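Side-chain contact in EGF family domain-containing protein (Toxoplasma gondii, PDB 4Z80), which binds a peptide of the rhoptry neck protein RON2L1 and probably helps form the moving junction during host-cell invasion: residues A[104-107]-A[108-112]. Sequence-based numbering, arbitrary orientation.
With SO4 (sulfate ion), chain I.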
loop_
_atom_site.group_PDB
_atom_site.type_symbol
_atom_site.label_atom_id
_atom_site.label_comp_id
_atom_site.label_asym_id
_atom_site.label_seq_id
_atom_site.Cartn_x
_atom_site.Cartn_y
_atom_site.Cartn_z
ATOM N N PHE A 104 4.747 11.040 -8.915
ATOM C CA PHE A 104 4.496 12.476 -8.933
ATOM C C PHE A 104 4.687 12.937 -10.367
ATOM O O PHE A 104 5.697 12.619 -10.983
ATOM C CB PHE A 104 5.434 13.217 -7.992
ATOM C CG PHE A 104 5.021 13.151 -6.547
ATOM C CD1 PHE A 104 4.891 11.934 -5.896
ATOM C CD2 PHE A 104 4.772 14.312 -5.830
ATOM C CE1 PHE A 104 4.501 11.887 -4.560
ATOM C CE2 PHE A 104 4.397 14.261 -4.492
ATOM C CZ PHE A 104 4.261 13.053 -3.870
ATOM N N THR A 105 3.705 13.654 -10.903
ATOM C CA THR A 105 3.704 14.033 -12.312
ATOM C C THR A 105 3.234 15.469 -12.522
ATOM O O THR A 105 2.774 16.139 -11.598
ATOM C CB THR A 105 2.778 13.097 -13.141
ATOM O OG1 THR A 105 1.409 13.371 -12.819
ATOM C CG2 THR A 105 3.057 11.634 -12.845
ATOM N N LYS A 106 3.340 15.933 -13.762
ATOM C CA LYS A 106 2.586 17.104 -14.170
ATOM C C LYS A 106 1.142 16.671 -14.398
ATOM O O LYS A 106 0.831 15.477 -14.386
ATOM C CB LYS A 106 3.197 17.733 -15.415
ATOM C CG LYS A 106 4.579 18.284 -15.129
ATOM C CD LYS A 106 5.049 19.241 -16.186
ATOM C CE LYS A 106 4.259 20.539 -16.146
ATOM N NZ LYS A 106 4.758 21.520 -17.139
ATOM N N ARG A 107 0.255 17.635 -14.600
ATOM C CA ARG A 107 -1.165 17.330 -14.723
ATOM C C ARG A 107 -1.467 16.453 -15.937
ATOM O O ARG A 107 -2.467 15.736 -15.948
ATOM C CB ARG A 107 -1.967 18.630 -14.793
ATOM C CG ARG A 107 -3.453 18.455 -14.544
ATOM C CD ARG A 107 -4.154 19.789 -14.319
ATOM N NE ARG A 107 -3.603 20.474 -13.157
ATOM C CZ ARG A 107 -2.928 21.620 -13.179
ATOM N NH1 ARG A 107 -2.720 22.284 -14.310
ATOM N NH2 ARG A 107 -2.462 22.115 -12.047
ATOM N N ASP A 108 -0.607 16.502 -16.952
ATOM C CA ASP A 108 -0.785 15.658 -18.125
ATOM C C ASP A 108 -0.028 14.334 -18.021
ATOM O O ASP A 108 0.081 13.590 -18.994
ATOM C CB ASP A 108 -0.369 16.415 -19.398
ATOM C CG ASP A 108 1.106 16.767 -19.435
ATOM O OD1 ASP A 108 1.828 16.476 -18.459
ATOM O OD2 ASP A 108 1.543 17.358 -20.450
ATOM N N GLY A 109 0.483 14.027 -16.831
ATOM C CA GLY A 109 1.191 12.774 -16.622
ATOM C C GLY A 109 2.671 12.792 -16.980
ATOM O O GLY A 109 3.360 11.796 -16.757
ATOM N N SER A 110 3.159 13.904 -17.529
ATOM C CA SER A 110 4.547 14.003 -17.972
ATOM C C SER A 110 5.499 14.297 -16.819
ATOM O O SER A 110 5.072 14.658 -15.720
ATOM C CB SER A 110 4.697 15.084 -19.064
ATOM O OG SER A 110 4.497 16.394 -18.573
ATOM N N ARG A 111 6.791 14.119 -17.090
ATOM C CA ARG A 111 7.870 14.409 -16.143
ATOM C C ARG A 111 7.659 13.647 -14.850
ATOM O O ARG A 111 7.868 14.174 -13.758
ATOM C CB ARG A 111 7.981 15.913 -15.890
ATOM C CG ARG A 111 8.018 16.692 -17.205
ATOM C CD ARG A 111 8.733 18.006 -17.128
ATOM N NE ARG A 111 8.722 18.661 -18.440
ATOM C CZ ARG A 111 9.613 18.448 -19.407
ATOM N NH1 ARG A 111 10.622 17.603 -19.229
ATOM N NH2 ARG A 111 9.498 19.095 -20.565
ATOM N N SER A 112 7.278 12.387 -14.992
ATOM C CA SER A 112 6.950 11.568 -13.846
ATOM C C SER A 112 8.193 11.255 -13.033
ATOM O O SER A 112 9.289 11.085 -13.575
ATOM C CB SER A 112 6.265 10.278 -14.278
ATOM O OG SER A 112 7.083 9.531 -15.156
HETATM S S SO4 I . 7.131 21.897 -19.711
HETATM O O1 SO4 I . 5.884 22.527 -20.140
HETATM O O2 SO4 I . 6.834 20.696 -18.929
HETATM O O3 SO4 I . 7.881 22.856 -18.894
HETATM O O4 SO4 I . 7.917 21.496 -20.879
HETATM O O HOH W 1 2.590 19.927 -19.019
#
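R111 and K106 meet alongside each other and share a sulfate at the guanidinium edge. Its O2 lies in the guanidinium plane, 2.8 Å from R111 NE along a nearly straight bond (172°), while R111 NH2 holds O4. A bend at chi3 (70°) in the K106 chain helps bring NZ to the same O2 at 2.9 Å, and K106 CD rests 4.0 Å from R111 CD. Two long cationic side chains can converge on one anion, though this one probably came from the crystallisation liquor and need not mark a natural site. The carboxylate of D108 is gripped at OD1 twice: S110 OG comes to its syn lone pair at 2.7 Å, and S110 N from above the plane, making an Asx turn. The chain reverses through a type I beta turn, K106 to G109, in the loop after strand 101-104. K106 N gives a straight bond to S110 O (2.9 Å), and K106 O takes G109 N and T105 OG1 from opposite faces of its plane. With phi at 86°, a CB on G109 would jam against D108 O, so glycine suits this corner. T105 turns CG2 onto S112 CB at 3.8 Å, its methyl suited to this buried side. R107 CB heads away from 108-112; NE and NH2 hydrogen-bond to S301 O and C304 O.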